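PDB 6K4T: metallo-beta-lactamase from Serratia marcescens, which hydrolyses the amide bond of beta-lactam rings with zinc and so probably inactivates beta-lactam antibiotics, here with 2-sulfanylbenzoic acid bound across its zinc site. Local coordinates for residues A[173-178]-A[213-218]; A[67-72]-A[155-160]. All coordinates share one frame; numbering follows the deposited sequence. Where two conformers were deposited one is given.

Contact 1: A[173-178]-A[213-218]. With ZN (zinc ion), chain C; JKE (2-sulfanylbenzoic acid), chain D.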
loop_
_atom_site.group_PDB
_atom_site.type_symbol
_atom_site.label_atom_id
_atom_site.label_comp_id
_atom_site.label_asym_id
_atom_site.label_seq_id
_atom_site.Cartn_x
_atom_site.Cartn_y
_atom_site.Cartn_z
ATOM N N ALA A 173 -0.894 -0.323 4.986
ATOM C CA ALA A 173 0.470 -0.236 5.456
ATOM C C ALA A 173 1.440 -0.460 4.299
ATOM O O ALA A 173 1.454 -1.551 3.713
ATOM C CB ALA A 173 0.721 -1.232 6.566
ATOM N N ASP A 174 2.279 0.550 4.026
ATOM C CA ASP A 174 3.377 0.387 3.095
ATOM C C ASP A 174 4.378 -0.638 3.649
ATOM O O ASP A 174 4.414 -0.948 4.850
ATOM C CB ASP A 174 4.059 1.715 2.815
ATOM C CG ASP A 174 5.023 1.672 1.644
ATOM O OD1 ASP A 174 4.867 0.774 0.793
ATOM O OD2 ASP A 174 5.837 2.615 1.550
ATOM N N SER A 175 5.159 -1.199 2.729
ATOM C CA SER A 175 6.256 -2.088 3.073
ATOM C C SER A 175 7.339 -1.334 3.857
ATOM O O SER A 175 7.726 -0.233 3.494
ATOM C CB SER A 175 6.802 -2.703 1.825
ATOM O OG SER A 175 5.771 -3.391 1.135
ATOM N N LEU A 176 7.849 -1.964 4.916
ATOM C CA LEU A 176 8.887 -1.421 5.760
ATOM C C LEU A 176 10.152 -2.291 5.701
ATOM O O LEU A 176 10.900 -2.383 6.676
ATOM C CB LEU A 176 8.356 -1.377 7.195
ATOM C CG LEU A 176 7.070 -0.582 7.418
ATOM C CD1 LEU A 176 6.674 -0.568 8.887
ATOM C CD2 LEU A 176 7.219 0.835 6.894
ATOM N N THR A 177 10.351 -3.007 4.595
ATOM C CA THR A 177 11.323 -4.072 4.507
ATOM C C THR A 177 12.665 -3.592 3.940
ATOM O O THR A 177 12.772 -2.960 2.896
ATOM C CB THR A 177 10.775 -5.183 3.614
ATOM O OG1 THR A 177 10.439 -4.598 2.353
ATOM C CG2 THR A 177 9.566 -5.862 4.219
ATOM N N ALA A 178 13.728 -3.974 4.646
ATOM C CA ALA A 178 15.115 -3.843 4.203
ATOM C C ALA A 178 15.453 -5.010 3.279
ATOM O O ALA A 178 15.595 -6.178 3.730
ATOM C CB ALA A 178 16.035 -3.795 5.404
ATOM N N ALA A 213 -1.865 -4.845 4.821
ATOM C CA ALA A 213 -0.475 -4.657 4.410
ATOM C C ALA A 213 -0.351 -4.808 2.895
ATOM O O ALA A 213 -1.047 -5.597 2.283
ATOM C CB ALA A 213 0.397 -5.658 5.117
ATOM N N ALA A 214 0.552 -4.021 2.293
ATOM C CA ALA A 214 0.712 -4.014 0.834
ATOM C C ALA A 214 0.922 -5.436 0.291
ATOM O O ALA A 214 0.321 -5.820 -0.721
ATOM C CB ALA A 214 1.857 -3.106 0.461
ATOM N N HIS A 215 1.763 -6.215 0.973
ATOM C CA HIS A 215 1.795 -7.673 0.834
ATOM C C HIS A 215 0.832 -8.252 1.855
ATOM O O HIS A 215 1.124 -8.190 3.051
ATOM C CB HIS A 215 3.227 -8.217 1.025
ATOM C CG HIS A 215 4.108 -7.888 -0.136
ATOM N ND1 HIS A 215 4.129 -8.676 -1.273
ATOM C CD2 HIS A 215 4.932 -6.838 -0.387
ATOM C CE1 HIS A 215 4.930 -8.136 -2.167
ATOM N NE2 HIS A 215 5.459 -7.015 -1.645
ATOM N N PRO A 216 -0.350 -8.762 1.435
ATOM C CA PRO A 216 -1.440 -8.997 2.384
ATOM C C PRO A 216 -1.062 -9.990 3.490
ATOM O O PRO A 216 -1.570 -9.891 4.582
ATOM C CB PRO A 216 -2.606 -9.472 1.501
ATOM C CG PRO A 216 -1.975 -9.895 0.195
ATOM C CD PRO A 216 -0.743 -9.035 0.043
ATOM N N GLU A 217 -0.170 -10.928 3.186
ATOM C CA GLU A 217 0.164 -11.966 4.184
ATOM C C GLU A 217 0.987 -11.396 5.350
ATOM O O GLU A 217 1.116 -12.029 6.416
ATOM C CB GLU A 217 0.887 -13.138 3.518
ATOM C CG GLU A 217 2.314 -12.860 3.094
ATOM C CD GLU A 217 2.568 -11.965 1.898
ATOM O OE1 GLU A 217 1.610 -11.652 1.119
ATOM O OE2 GLU A 217 3.760 -11.531 1.788
ATOM N N VAL A 218 1.510 -10.184 5.165
ATOM C CA VAL A 218 2.262 -9.526 6.215
ATOM C C VAL A 218 1.409 -9.393 7.481
ATOM O O VAL A 218 1.937 -9.520 8.585
ATOM C CB VAL A 218 2.843 -8.182 5.731
ATOM C CG1 VAL A 218 3.225 -7.263 6.885
ATOM C CG2 VAL A 218 4.056 -8.439 4.857
HETATM ZN ZN ZN C . 6.257 -5.459 -2.755
HETATM S SD JKE D . 8.468 -4.989 -3.360
HETATM C CG JKE D . 8.083 -5.422 -0.120
HETATM C CZ JKE D . 9.138 -6.125 -0.876
HETATM C CD1 JKE D . 10.463 -6.708 -2.885
HETATM O OD1 JKE D . 8.127 -5.493 1.109
HETATM C CD2 JKE D . 10.969 -7.714 -0.761
HETATM O OD2 JKE D . 7.137 -4.742 -0.706
HETATM C CE1 JKE D . 9.415 -5.984 -2.306
HETATM C CE2 JKE D . 9.940 -7.018 -0.154
HETATM C CG1 JKE D . 11.244 -7.568 -2.113
HETATM O O HOH W 1 3.884 -4.993 2.727
#
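Ala173 and Ala213 pair as the parallel ends of strands 166-173 and 210-213, their CA atoms 4.6 Å apart, and Ala214 N closes the pairing with a 3.0 Å hydrogen bond to Ala173 O. Beyond this bond the two chains separate; the Ala214 methyl packs against Ala173 O (CB to O 3.6 Å) and toward Ser175 OG, and a water links the two chains farther on. That water donates to Ser175 OG and accepts from His215 N, tying a side chain of one loop to the backbone of the other. In the conformer given, Ser175 OG, set anti to its carbonyl carbon (chi1 -57°), also meets the edge of the His215 imidazole, near the ring plane, 3.9 Å from CD2. The hydroxyl donates a 2.7 Å hydrogen bond to OD2 of 2-sulfanylbenzoic acid, while Thr177 OG1 donates to OD1, so each carboxylate oxygen of the ligand has its own hydroxyl. OD2 has a second role: with the ligand sulfur SD it chelates the zinc ion that His215 NE2 binds at 2.1 Å. The pull of that zinc and of the serine hydroxyl would be expected to stabilise negative charge on OD2. Asp76 and His77 complete the coordination of this zinc. Zinc-binding residues carried on loops at the strand ends, as here, are characteristic of the dinuclear zinc site of the metallo-beta-lactamase fold.

Contact 2: A[67-72]-A[155-160]. With ZN (zinc ion), chain B; JKE (2-sulfanylbenzoic acid), chain D.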
loop_
_atom_site.group_PDB
_atom_site.type_symbol
_atom_site.label_atom_id
_atom_site.label_comp_id
_atom_site.label_asym_id
_atom_site.label_seq_id
_atom_site.Cartn_x
_atom_site.Cartn_y
_atom_site.Cartn_z
ATOM N N TYR A 67 -9.254 9.182 -7.306
ATOM C CA TYR A 67 -7.847 9.173 -6.880
ATOM C C TYR A 67 -7.337 7.736 -6.813
ATOM O O TYR A 67 -8.064 6.838 -6.425
ATOM C CB TYR A 67 -7.656 9.781 -5.490
ATOM C CG TYR A 67 -7.864 11.272 -5.433
ATOM C CD1 TYR A 67 -6.956 12.138 -6.013
ATOM C CD2 TYR A 67 -9.007 11.814 -4.865
ATOM C CE1 TYR A 67 -7.142 13.507 -5.991
ATOM C CE2 TYR A 67 -9.221 13.186 -4.843
ATOM C CZ TYR A 67 -8.280 14.030 -5.405
ATOM O OH TYR A 67 -8.439 15.385 -5.408
ATOM N N ILE A 68 -6.086 7.536 -7.234
ATOM C CA ILE A 68 -5.308 6.318 -6.999
ATOM C C ILE A 68 -4.129 6.703 -6.111
ATOM O O ILE A 68 -3.320 7.524 -6.501
ATOM C CB ILE A 68 -4.832 5.659 -8.300
ATOM C CG1 ILE A 68 -6.003 5.335 -9.224
ATOM C CG2 ILE A 68 -4.007 4.421 -7.996
ATOM C CD1 ILE A 68 -5.604 4.995 -10.656
ATOM N N LEU A 69 -4.068 6.097 -4.923
ATOM C CA LEU A 69 -3.029 6.349 -3.945
ATOM C C LEU A 69 -1.969 5.260 -4.059
ATOM O O LEU A 69 -2.300 4.083 -4.071
ATOM C CB LEU A 69 -3.622 6.350 -2.535
ATOM C CG LEU A 69 -4.881 7.194 -2.342
ATOM C CD1 LEU A 69 -5.276 7.234 -0.882
ATOM C CD2 LEU A 69 -4.718 8.614 -2.892
ATOM N N SER A 70 -0.697 5.657 -4.074
ATOM C CA SER A 70 0.410 4.724 -4.199
ATOM C C SER A 70 1.130 4.596 -2.855
ATOM O O SER A 70 1.517 5.611 -2.251
ATOM C CB SER A 70 1.362 5.199 -5.265
ATOM O OG SER A 70 2.552 4.412 -5.279
ATOM N N THR A 71 1.326 3.361 -2.408
ATOM C CA THR A 71 2.230 3.094 -1.278
ATOM C C THR A 71 3.689 3.319 -1.702
ATOM O O THR A 71 4.325 4.239 -1.214
ATOM C CB THR A 71 2.050 1.677 -0.716
ATOM O OG1 THR A 71 2.176 0.734 -1.789
ATOM C CG2 THR A 71 0.737 1.513 0.022
ATOM N N HIS A 72 4.201 2.475 -2.606
ATOM C CA HIS A 72 5.498 2.727 -3.151
ATOM C C HIS A 72 5.627 2.205 -4.574
ATOM O O HIS A 72 4.837 1.386 -5.040
ATOM C CB HIS A 72 6.596 2.161 -2.248
ATOM C CG HIS A 72 6.753 0.671 -2.257
ATOM N ND1 HIS A 72 6.102 -0.157 -1.370
ATOM C CD2 HIS A 72 7.527 -0.136 -3.033
ATOM C CE1 HIS A 72 6.445 -1.419 -1.612
ATOM N NE2 HIS A 72 7.334 -1.433 -2.628
ATOM N N ILE A 155 4.450 5.888 1.254
ATOM C CA ILE A 155 3.364 6.438 2.037
ATOM C C ILE A 155 2.511 5.284 2.569
ATOM O O ILE A 155 2.141 4.354 1.844
ATOM C CB ILE A 155 2.493 7.413 1.211
ATOM C CG1 ILE A 155 3.292 8.610 0.689
ATOM C CG2 ILE A 155 1.260 7.839 2.016
ATOM C CD1 ILE A 155 3.706 9.619 1.723
ATOM N N THR A 156 2.150 5.399 3.843
ATOM C CA THR A 156 1.148 4.583 4.505
ATOM C C THR A 156 -0.106 5.457 4.637
ATOM O O THR A 156 -0.018 6.623 5.043
ATOM C CB THR A 156 1.704 4.099 5.853
ATOM O OG1 THR A 156 2.733 3.137 5.609
ATOM C CG2 THR A 156 0.675 3.507 6.783
ATOM N N TRP A 157 -1.267 4.898 4.303
ATOM C CA TRP A 157 -2.504 5.676 4.132
ATOM C C TRP A 157 -3.516 5.243 5.178
ATOM O O TRP A 157 -3.663 4.031 5.415
ATOM C CB TRP A 157 -3.075 5.452 2.736
ATOM C CG TRP A 157 -2.153 5.793 1.612
ATOM C CD1 TRP A 157 -1.328 4.916 0.973
ATOM C CD2 TRP A 157 -1.977 7.068 0.969
ATOM N NE1 TRP A 157 -0.649 5.556 -0.022
ATOM C CE2 TRP A 157 -1.040 6.864 -0.069
ATOM C CE3 TRP A 157 -2.515 8.350 1.143
ATOM C CZ2 TRP A 157 -0.635 7.892 -0.919
ATOM C CZ3 TRP A 157 -2.135 9.353 0.278
ATOM C CH2 TRP A 157 -1.191 9.128 -0.724
ATOM N N THR A 158 -4.215 6.196 5.805
ATOM C CA THR A 158 -5.141 5.853 6.896
ATOM C C THR A 158 -6.488 6.548 6.715
ATOM O O THR A 158 -6.582 7.621 6.114
ATOM C CB THR A 158 -4.547 6.206 8.266
ATOM O OG1 THR A 158 -4.335 7.614 8.375
ATOM C CG2 THR A 158 -3.227 5.513 8.519
ATOM N N TRP A 159 -7.532 5.914 7.230
ATOM C CA TRP A 159 -8.850 6.484 7.165
ATOM C C TRP A 159 -9.724 5.805 8.208
ATOM O O TRP A 159 -9.274 4.876 8.845
ATOM C CB TRP A 159 -9.450 6.329 5.769
ATOM C CG TRP A 159 -9.582 4.909 5.307
ATOM C CD1 TRP A 159 -10.644 4.070 5.483
ATOM C CD2 TRP A 159 -8.630 4.171 4.519
ATOM N NE1 TRP A 159 -10.408 2.861 4.880
ATOM C CE2 TRP A 159 -9.178 2.903 4.276
ATOM C CE3 TRP A 159 -7.379 4.465 3.973
ATOM C CZ2 TRP A 159 -8.509 1.928 3.538
ATOM C CZ3 TRP A 159 -6.718 3.509 3.234
ATOM C CH2 TRP A 159 -7.279 2.257 3.020
ATOM N N GLN A 160 -10.985 6.239 8.281
ATOM C CA GLN A 160 -11.976 5.614 9.155
ATOM C C GLN A 160 -13.139 5.100 8.311
ATOM O O GLN A 160 -13.638 5.806 7.426
ATOM C CB GLN A 160 -12.458 6.600 10.217
ATOM C CG GLN A 160 -11.309 7.138 11.049
ATOM C CD GLN A 160 -11.753 8.010 12.191
ATOM O OE1 GLN A 160 -12.891 8.467 12.231
ATOM N NE2 GLN A 160 -10.844 8.235 13.125
HETATM ZN ZN ZN B . 8.810 -2.831 -2.860
HETATM S SD JKE D . 8.468 -4.989 -3.360
HETATM C CG JKE D . 8.083 -5.422 -0.120
HETATM C CZ JKE D . 9.138 -6.125 -0.876
HETATM C CD1 JKE D . 10.463 -6.708 -2.885
HETATM O OD1 JKE D . 8.127 -5.493 1.109
HETATM C CD2 JKE D . 10.969 -7.714 -0.761
HETATM O OD2 JKE D . 7.137 -4.742 -0.706
HETATM C CE1 JKE D . 9.415 -5.984 -2.306
HETATM C CE2 JKE D . 9.940 -7.018 -0.154
HETATM C CG1 JKE D . 11.244 -7.568 -2.113
#
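Thr71 O receives the backbone N of Ile155 at 3.0 Å (N-H...O angle 161°), joining the loop after strand 65-69 to the start of strand 155-163. Thr71 CA lies 3.4 Å from Ile155 O in a CA-H...O contact that returns the link between the same two residues. Next to it the indole NE1 of Trp157 makes a weak, bent hydrogen bond to Ser70 O (3.1 Å), with that carbonyl oxygen near the ring plane at the indole edge. The two strands belong to different sheets, so Trp157 is a bridge between the halves of the alpha-beta/beta-alpha sandwich of this superfamily. Its indole is covered on both faces. Over one, Leu69 CB stands 3.8 Å from the six-membered ring centroid, a CH-pi contact only 18° off the normal, and Leu69 CD1 reaches Trp157 CE3 at 3.6 Å; over the opposite face lies CG2 of Ile155, from its own strand. Thr71 adds its methyl, CG2, near the pyrrole edge at CD1 of Trp157, while chi1 of 53° sets OG1 between the backbone N and the carbonyl carbon, from where it makes a hydrogen bond with Asp41 OD2. Just past this junction His72 turns its ring away from strand 155-163, and its NE2 binds a zinc ion at 2.0 Å, together with His74, His150 and SD of 2-sulfanylbenzoic acid. Asp174 holds the ring's other nitrogen, ND1, by a hydrogen bond and so fixes the rotation of the ring.

In the fold
From the N terminus the chain builds the first strands of the seven-stranded sheet and helix 47-57 before strand 65-69 leads into 67-72, and contact 2 closes when strand 155-163 of the five-stranded sheet returns to it some 80 residues later. Contact 1 follows in series, without nesting or crossing: the chain leaves strand 166-173, passes through helix 190-205 and comes back along strand 210-213. Contact 2 therefore ties the two sheets together, whereas contact 1 joins neighbouring strand ends of one sheet. They meet at Asp174, whose backbone N makes a hydrogen bond to Thr156 OG1. Each contact brings a histidine to a different zinc, and 2-sulfanylbenzoic acid spans the two metals through its sulfur.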